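Local coordinates for protein putative NADPH:quinone reductase (Bacillus thuringiensis, PDB 3GMS) that probably catalyses the NADPH-dependent reduction of quinones, as a member of the medium-chain dehydrogenase/reductase superfamily, at residues 10-16 with 49-54; 126-131 with 266-272. One frame throughout, in Å; residues are numbered along the deposited sequence.

How the interactions relate
From the N terminus, the chain leaves strand 4-10 and runs through the turn that leads to helix 16-19. Interaction 1 closes the first loop here, when segment 49-54, just after helix 46-49, comes back against 10-16. The second loop opens at 126-131 and spans all six strands of the parallel Rossmann sheet before interaction 2 closes it at 266-272, which follows an outermost strand, 262-265; it ties the start of helix 127-139 to helix 268-274. The two loops lie in series, neither nested nor crossed. The centres of interaction 1 and interaction 2 are about 21 Å apart; the nearest atoms of interaction 1 and interaction 2 are about 9 Å apart, without touching.

Interaction 1 (10-16 with 49-54); sequences FHKFGNP and LIPITG
Ile52 lies between Phe10 and Pro16 and forms the apolar centre of the contact. Its CG1 branch reaches CE2 of the Phe10 ring at 3.8 Å, while Ile52 CA sits over a face of the same ring in a CH-pi contact, 4.2 Å from the centroid, and Ile52 CG2 stands over the centre of that face. With CG between the backbone N and the carbonyl carbon (chi1 53°), the Phe10 ring is carried toward 49-54. On the Pro16 side, the CG2 branch of Ile52 comes within 4.0 Å of Pro16 CG, and Leu49 CD2 makes a looser approach to the same proline ring. Val19 and Leu20 also touch both Phe10 and Ile52, and Val314 and Gln318 of helix 310-318 cover Pro16 and Leu49. The contact thus joins the turn between strand 4-10 and helix 16-19 to the loop that follows helix 46-49, within the GroES-like fold of the medium-chain dehydrogenase/reductase family. Farther out, Gly54 CA lies over one face of the partly exposed Phe13 ring, a CH-pi contact 3.6 Å from the centroid and displaced toward the rim. Pro51 O approaches Phe13 CD1 obliquely at 3.2 Å. The edge of the Phe13 ring faces Ile52 O, which lies near the ring plane. That carbonyl marks the polar border: it accepts a hydrogen bond from Gly14 N at 3.1 Å, with an angle of 157° at the hydrogen and the donor tilted 27° from the carbonyl plane, and Phe13 CA adds a CA-H...O contact to it. Gly14 O receives a similar contact from Thr53 CA at 3.5 Å. At the exposed side of the contact, Thr53 OG1 donates within its own segment to Ile50 O, in the carbonyl plane and on a lone pair, at 2.6 Å.

Interaction 2 (126-131 with 266-272); sequences YINPLT and FHLRHWN
The helical segments 127-131 and 268-272 cross at 66°, their axes 11.4 Å apart at closest approach, and the backbones come nearest at Thr131 and Leu268. Helix 268-274 follows strand 262-265, the last of the parallel Rossmann sheet, and packs here against the start of helix 127-139, which precedes the sheet's first strand in the chain. Leu268 is the main side chain between them. Its CD2 branch points at the start of helix 127-139 and the residue before it, meeting Tyr126 CE1 at 3.9 Å, Ile127 CD1, and Thr131 OG1 at 3.5 Å; its CD1 branch meets Leu130 CD2, the two leucines crossing at about a right angle. Leu130 CD1 lies 3.8 Å from CZ3 of Trp271; the indole NE1 is hydrogen-bonded to Glu138 OE1. Thr131 CG2 touches Phe266 CE2. With Thr131 OG1 beside its own backbone N (chi1 -62°), the hydroxyl donates to Ile127 O at 2.8 Å, and that oxygen also takes the backbone bond from Thr131 N. The polar cross-link is Asn272 ND2 to Tyr126 OH, 2.9 Å long and 154° at the hydrogen, with the phenol oxygen in the amide plane. Asn272 OD1 accepts from Trp280 NE1, which fixes the flip of the amide. The joint is thus largely apolar, with two buried polar groups paired, the amide bonded at both ends and held nearly coplanar with the phenol.

Interaction 1 (10-16 with 49-54)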
loop_
_atom_site.group_PDB
_atom_site.type_symbol
_atom_site.label_atom_id
_atom_site.label_comp_id
_atom_site.label_asym_id
_atom_site.label_seq_id
_atom_site.Cartn_x
_atom_site.Cartn_y
_atom_site.Cartn_z
ATOM N N PHE A 10 -5.123 12.108 -16.502
ATOM C CA PHE A 10 -4.033 13.014 -16.878
ATOM C C PHE A 10 -3.505 12.599 -18.232
ATOM O O PHE A 10 -3.403 11.411 -18.531
ATOM C CB PHE A 10 -2.881 13.066 -15.861
ATOM C CG PHE A 10 -2.300 11.707 -15.496
ATOM C CD1 PHE A 10 -1.069 11.314 -15.992
ATOM C CD2 PHE A 10 -2.979 10.856 -14.614
ATOM C CE1 PHE A 10 -0.522 10.065 -15.657
ATOM C CE2 PHE A 10 -2.450 9.606 -14.275
ATOM C CZ PHE A 10 -1.218 9.217 -14.780
ATOM N N HIS A 11 -3.176 13.600 -19.034
ATOM C CA HIS A 11 -2.733 13.383 -20.424
ATOM C C HIS A 11 -1.227 13.559 -20.551
ATOM O O HIS A 11 -0.650 13.140 -21.543
ATOM C CB HIS A 11 -3.469 14.329 -21.372
ATOM C CG HIS A 11 -4.947 14.128 -21.391
ATOM N ND1 HIS A 11 -5.596 13.433 -22.389
ATOM C CD2 HIS A 11 -5.907 14.534 -20.529
ATOM C CE1 HIS A 11 -6.890 13.407 -22.131
ATOM N NE2 HIS A 11 -7.107 14.078 -21.014
ATOM N N LYS A 12 -0.605 14.151 -19.532
ATOM C CA LYS A 12 0.837 14.257 -19.453
ATOM C C LYS A 12 1.256 13.958 -18.022
ATOM O O LYS A 12 0.453 14.127 -17.082
ATOM C CB LYS A 12 1.309 15.692 -19.810
ATOM C CG LYS A 12 0.864 16.199 -21.162
ATOM C CD LYS A 12 1.696 17.457 -21.465
ATOM C CE LYS A 12 1.443 17.970 -22.878
ATOM N NZ LYS A 12 0.111 18.635 -23.013
ATOM N N PHE A 13 2.497 13.516 -17.846
ATOM C CA PHE A 13 3.047 13.384 -16.510
ATOM C C PHE A 13 3.398 14.778 -15.993
ATOM O O PHE A 13 3.642 15.699 -16.785
ATOM C CB PHE A 13 4.296 12.489 -16.504
ATOM C CG PHE A 13 4.050 11.072 -16.979
ATOM C CD1 PHE A 13 3.158 10.224 -16.307
ATOM C CD2 PHE A 13 4.761 10.569 -18.082
ATOM C CE1 PHE A 13 2.950 8.899 -16.745
ATOM C CE2 PHE A 13 4.564 9.246 -18.529
ATOM C CZ PHE A 13 3.663 8.411 -17.850
ATOM N N GLY A 14 3.377 14.942 -14.680
ATOM C CA GLY A 14 3.808 16.185 -14.036
ATOM C C GLY A 14 3.255 16.237 -12.641
ATOM O O GLY A 14 2.803 15.214 -12.109
ATOM N N ASN A 15 3.310 17.409 -12.029
ATOM C CA ASN A 15 2.689 17.612 -10.714
ATOM C C ASN A 15 1.194 17.342 -10.843
ATOM O O ASN A 15 0.549 17.817 -11.760
ATOM C CB ASN A 15 2.925 19.050 -10.228
ATOM C CG ASN A 15 4.395 19.385 -10.068
ATOM O OD1 ASN A 15 5.192 18.555 -9.627
ATOM N ND2 ASN A 15 4.762 20.639 -10.386
ATOM N N PRO A 16 0.633 16.519 -9.935
ATOM C CA PRO A 16 -0.795 16.222 -10.081
ATOM C C PRO A 16 -1.649 17.496 -10.138
ATOM O O PRO A 16 -2.652 17.552 -10.870
ATOM C CB PRO A 16 -1.103 15.387 -8.828
ATOM C CG PRO A 16 0.185 14.675 -8.542
ATOM C CD PRO A 16 1.255 15.747 -8.844
ATOM N N LEU A 49 0.024 8.547 -6.440
ATOM C CA LEU A 49 0.554 9.778 -7.063
ATOM C C LEU A 49 1.845 9.607 -7.861
ATOM O O LEU A 49 2.107 10.363 -8.816
ATOM C CB LEU A 49 0.758 10.864 -6.015
ATOM C CG LEU A 49 -0.447 11.189 -5.148
ATOM C CD1 LEU A 49 -0.087 12.340 -4.195
ATOM C CD2 LEU A 49 -1.647 11.516 -6.020
ATOM N N ILE A 50 2.673 8.659 -7.452
ATOM C CA ILE A 50 3.953 8.402 -8.121
ATOM C C ILE A 50 3.812 8.216 -9.656
ATOM O O ILE A 50 4.563 8.843 -10.428
ATOM C CB ILE A 50 4.700 7.207 -7.447
ATOM C CG1 ILE A 50 5.030 7.557 -5.992
ATOM C CG2 ILE A 50 5.994 6.852 -8.242
ATOM C CD1 ILE A 50 5.761 6.439 -5.223
ATOM N N PRO A 51 2.842 7.395 -10.125
ATOM C CA PRO A 51 2.768 7.281 -11.584
ATOM C C PRO A 51 2.423 8.589 -12.305
ATOM O O PRO A 51 2.805 8.762 -13.475
ATOM C CB PRO A 51 1.638 6.275 -11.833
ATOM C CG PRO A 51 1.259 5.713 -10.478
ATOM C CD PRO A 51 2.067 6.361 -9.415
ATOM N N ILE A 52 1.692 9.485 -11.633
ATOM C CA ILE A 52 1.272 10.720 -12.253
ATOM C C ILE A 52 2.527 11.524 -12.583
ATOM O O ILE A 52 2.578 12.168 -13.608
ATOM C CB ILE A 52 0.332 11.552 -11.357
ATOM C CG1 ILE A 52 -0.895 10.707 -10.964
ATOM C CG2 ILE A 52 -0.114 12.828 -12.088
ATOM C CD1 ILE A 52 -1.775 11.363 -9.886
ATOM N N THR A 53 3.525 11.483 -11.704
ATOM C CA THR A 53 4.732 12.281 -11.864
ATOM C C THR A 53 5.661 11.867 -13.008
ATOM O O THR A 53 6.601 12.606 -13.316
ATOM C CB THR A 53 5.600 12.237 -10.615
ATOM O OG1 THR A 53 6.106 10.903 -10.458
ATOM C CG2 THR A 53 4.818 12.679 -9.403
ATOM N N GLY A 54 5.418 10.711 -13.624
ATOM C CA GLY A 54 6.247 10.239 -14.723
ATOM C C GLY A 54 7.402 9.346 -14.337
ATOM O O GLY A 54 8.138 8.895 -15.220
#

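Interaction 2 (126-131 with 266-272)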
loop_
_atom_site.group_PDB
_atom_site.type_symbol
_atom_site.label_atom_id
_atom_site.label_comp_id
_atom_site.label_asym_id
_atom_site.label_seq_id
_atom_site.Cartn_x
_atom_site.Cartn_y
_atom_site.Cartn_z
ATOM N N TYR A 126 -6.109 -3.280 0.124
ATOM C CA TYR A 126 -5.209 -3.823 -0.893
ATOM C C TYR A 126 -3.761 -3.431 -0.690
ATOM O O TYR A 126 -2.964 -4.209 -0.231
ATOM C CB TYR A 126 -5.715 -3.413 -2.268
ATOM C CG TYR A 126 -4.882 -3.831 -3.480
ATOM C CD1 TYR A 126 -4.073 -4.998 -3.480
ATOM C CD2 TYR A 126 -4.976 -3.078 -4.651
ATOM C CE1 TYR A 126 -3.352 -5.353 -4.629
ATOM C CE2 TYR A 126 -4.273 -3.424 -5.804
ATOM C CZ TYR A 126 -3.468 -4.569 -5.779
ATOM O OH TYR A 126 -2.763 -4.919 -6.913
ATOM N N ILE A 127 -3.399 -2.198 -1.002
ATOM C CA ILE A 127 -1.996 -1.919 -1.206
ATOM C C ILE A 127 -1.105 -2.110 0.037
ATOM O O ILE A 127 -0.144 -2.864 -0.020
ATOM C CB ILE A 127 -1.802 -0.468 -1.796
ATOM C CG1 ILE A 127 -2.403 -0.399 -3.220
ATOM C CG2 ILE A 127 -0.323 -0.127 -1.882
ATOM C CD1 ILE A 127 -1.682 -1.259 -4.238
ATOM N N ASN A 128 -1.421 -1.419 1.120
ATOM C CA ASN A 128 -0.628 -1.539 2.341
ATOM C C ASN A 128 -0.752 -2.910 3.056
ATOM O O ASN A 128 0.311 -3.472 3.424
ATOM C CB ASN A 128 -0.869 -0.338 3.264
ATOM C CG ASN A 128 -0.389 0.940 2.627
ATOM O OD1 ASN A 128 0.675 0.931 2.020
ATOM N ND2 ASN A 128 -1.182 2.009 2.691
ATOM N N PRO A 129 -1.980 -3.461 3.219
ATOM C CA PRO A 129 -2.091 -4.742 3.919
ATOM C C PRO A 129 -1.479 -5.874 3.125
ATOM O O PRO A 129 -0.746 -6.685 3.698
ATOM C CB PRO A 129 -3.614 -4.937 4.104
ATOM C CG PRO A 129 -4.151 -3.561 4.095
ATOM C CD PRO A 129 -3.311 -2.848 3.041
ATOM N N LEU A 130 -1.778 -5.956 1.824
ATOM C CA LEU A 130 -1.165 -7.017 1.038
ATOM C C LEU A 130 0.383 -6.963 0.989
ATOM O O LEU A 130 1.030 -7.984 1.128
ATOM C CB LEU A 130 -1.768 -7.087 -0.352
ATOM C CG LEU A 130 -1.500 -8.334 -1.164
ATOM C CD1 LEU A 130 -2.033 -9.606 -0.508
ATOM C CD2 LEU A 130 -2.144 -8.103 -2.529
ATOM N N THR A 131 0.946 -5.765 0.839
ATOM C CA THR A 131 2.392 -5.558 0.890
ATOM C C THR A 131 2.984 -5.974 2.245
ATOM O O THR A 131 3.999 -6.730 2.297
ATOM C CB THR A 131 2.791 -4.104 0.540
ATOM O OG1 THR A 131 2.374 -3.822 -0.805
ATOM C CG2 THR A 131 4.327 -3.935 0.604
ATOM N N PHE A 266 11.121 -5.390 -3.421
ATOM C CA PHE A 266 9.774 -5.967 -3.497
ATOM C C PHE A 266 8.840 -5.064 -4.291
ATOM O O PHE A 266 8.790 -3.845 -4.064
ATOM C CB PHE A 266 9.176 -6.196 -2.106
ATOM C CG PHE A 266 7.801 -6.773 -2.143
ATOM C CD1 PHE A 266 7.627 -8.166 -2.244
ATOM C CD2 PHE A 266 6.674 -5.932 -2.065
ATOM C CE1 PHE A 266 6.340 -8.699 -2.306
ATOM C CE2 PHE A 266 5.398 -6.438 -2.142
ATOM C CZ PHE A 266 5.214 -7.835 -2.243
ATOM N N HIS A 267 8.078 -5.664 -5.204
ATOM C CA HIS A 267 7.049 -4.965 -6.009
ATOM C C HIS A 267 5.763 -5.800 -5.907
ATOM O O HIS A 267 5.749 -6.943 -6.384
ATOM C CB HIS A 267 7.423 -5.027 -7.504
ATOM C CG HIS A 267 8.738 -4.380 -7.861
ATOM N ND1 HIS A 267 8.835 -3.057 -8.252
ATOM C CD2 HIS A 267 10.002 -4.878 -7.917
ATOM C CE1 HIS A 267 10.099 -2.761 -8.510
ATOM N NE2 HIS A 267 10.828 -3.847 -8.314
ATOM N N LEU A 268 4.680 -5.235 -5.376
ATOM C CA LEU A 268 3.384 -5.928 -5.439
ATOM C C LEU A 268 2.989 -6.279 -6.887
ATOM O O LEU A 268 2.420 -7.342 -7.168
ATOM C CB LEU A 268 2.299 -5.065 -4.787
ATOM C CG LEU A 268 1.103 -5.779 -4.158
ATOM C CD1 LEU A 268 1.483 -6.975 -3.268
ATOM C CD2 LEU A 268 0.252 -4.775 -3.354
ATOM N N ARG A 269 3.326 -5.390 -7.812
ATOM C CA ARG A 269 3.215 -5.644 -9.257
ATOM C C ARG A 269 3.669 -7.073 -9.624
ATOM O O ARG A 269 2.975 -7.817 -10.358
ATOM C CB ARG A 269 4.173 -4.654 -9.949
ATOM C CG ARG A 269 4.076 -4.521 -11.414
ATOM C CD ARG A 269 4.417 -3.082 -11.741
ATOM N NE ARG A 269 5.860 -2.842 -11.650
ATOM C CZ ARG A 269 6.720 -3.246 -12.581
ATOM N NH1 ARG A 269 6.269 -3.908 -13.648
ATOM N NH2 ARG A 269 8.017 -2.985 -12.458
ATOM N N HIS A 270 4.851 -7.423 -9.140
ATOM C CA HIS A 270 5.449 -8.709 -9.438
ATOM C C HIS A 270 4.789 -9.827 -8.673
ATOM O O HIS A 270 4.449 -10.839 -9.265
ATOM C CB HIS A 270 6.947 -8.639 -9.141
ATOM C CG HIS A 270 7.648 -7.659 -10.027
ATOM N ND1 HIS A 270 7.336 -7.518 -11.365
ATOM C CD2 HIS A 270 8.613 -6.753 -9.767
ATOM C CE1 HIS A 270 8.113 -6.590 -11.901
ATOM N NE2 HIS A 270 8.881 -6.101 -10.944
ATOM N N TRP A 271 4.595 -9.634 -7.368
ATOM C CA TRP A 271 3.944 -10.685 -6.561
ATOM C C TRP A 271 2.597 -11.133 -7.163
ATOM O O TRP A 271 2.303 -12.347 -7.279
ATOM C CB TRP A 271 3.748 -10.244 -5.126
ATOM C CG TRP A 271 3.264 -11.426 -4.279
ATOM C CD1 TRP A 271 4.021 -12.452 -3.829
ATOM C CD2 TRP A 271 1.913 -11.690 -3.855
ATOM N NE1 TRP A 271 3.227 -13.343 -3.098
ATOM C CE2 TRP A 271 1.936 -12.897 -3.104
ATOM C CE3 TRP A 271 0.694 -11.014 -4.011
ATOM C CZ2 TRP A 271 0.778 -13.452 -2.527
ATOM C CZ3 TRP A 271 -0.457 -11.541 -3.408
ATOM C CH2 TRP A 271 -0.402 -12.764 -2.681
ATOM N N ASN A 272 1.773 -10.155 -7.530
ATOM C CA ASN A 272 0.502 -10.405 -8.230
ATOM C C ASN A 272 0.636 -11.383 -9.393
ATOM O O ASN A 272 -0.263 -12.193 -9.615
ATOM C CB ASN A 272 -0.091 -9.097 -8.769
ATOM C CG ASN A 272 -0.745 -8.232 -7.682
ATOM O OD1 ASN A 272 -0.831 -8.617 -6.518
ATOM N ND2 ASN A 272 -1.215 -7.046 -8.082
#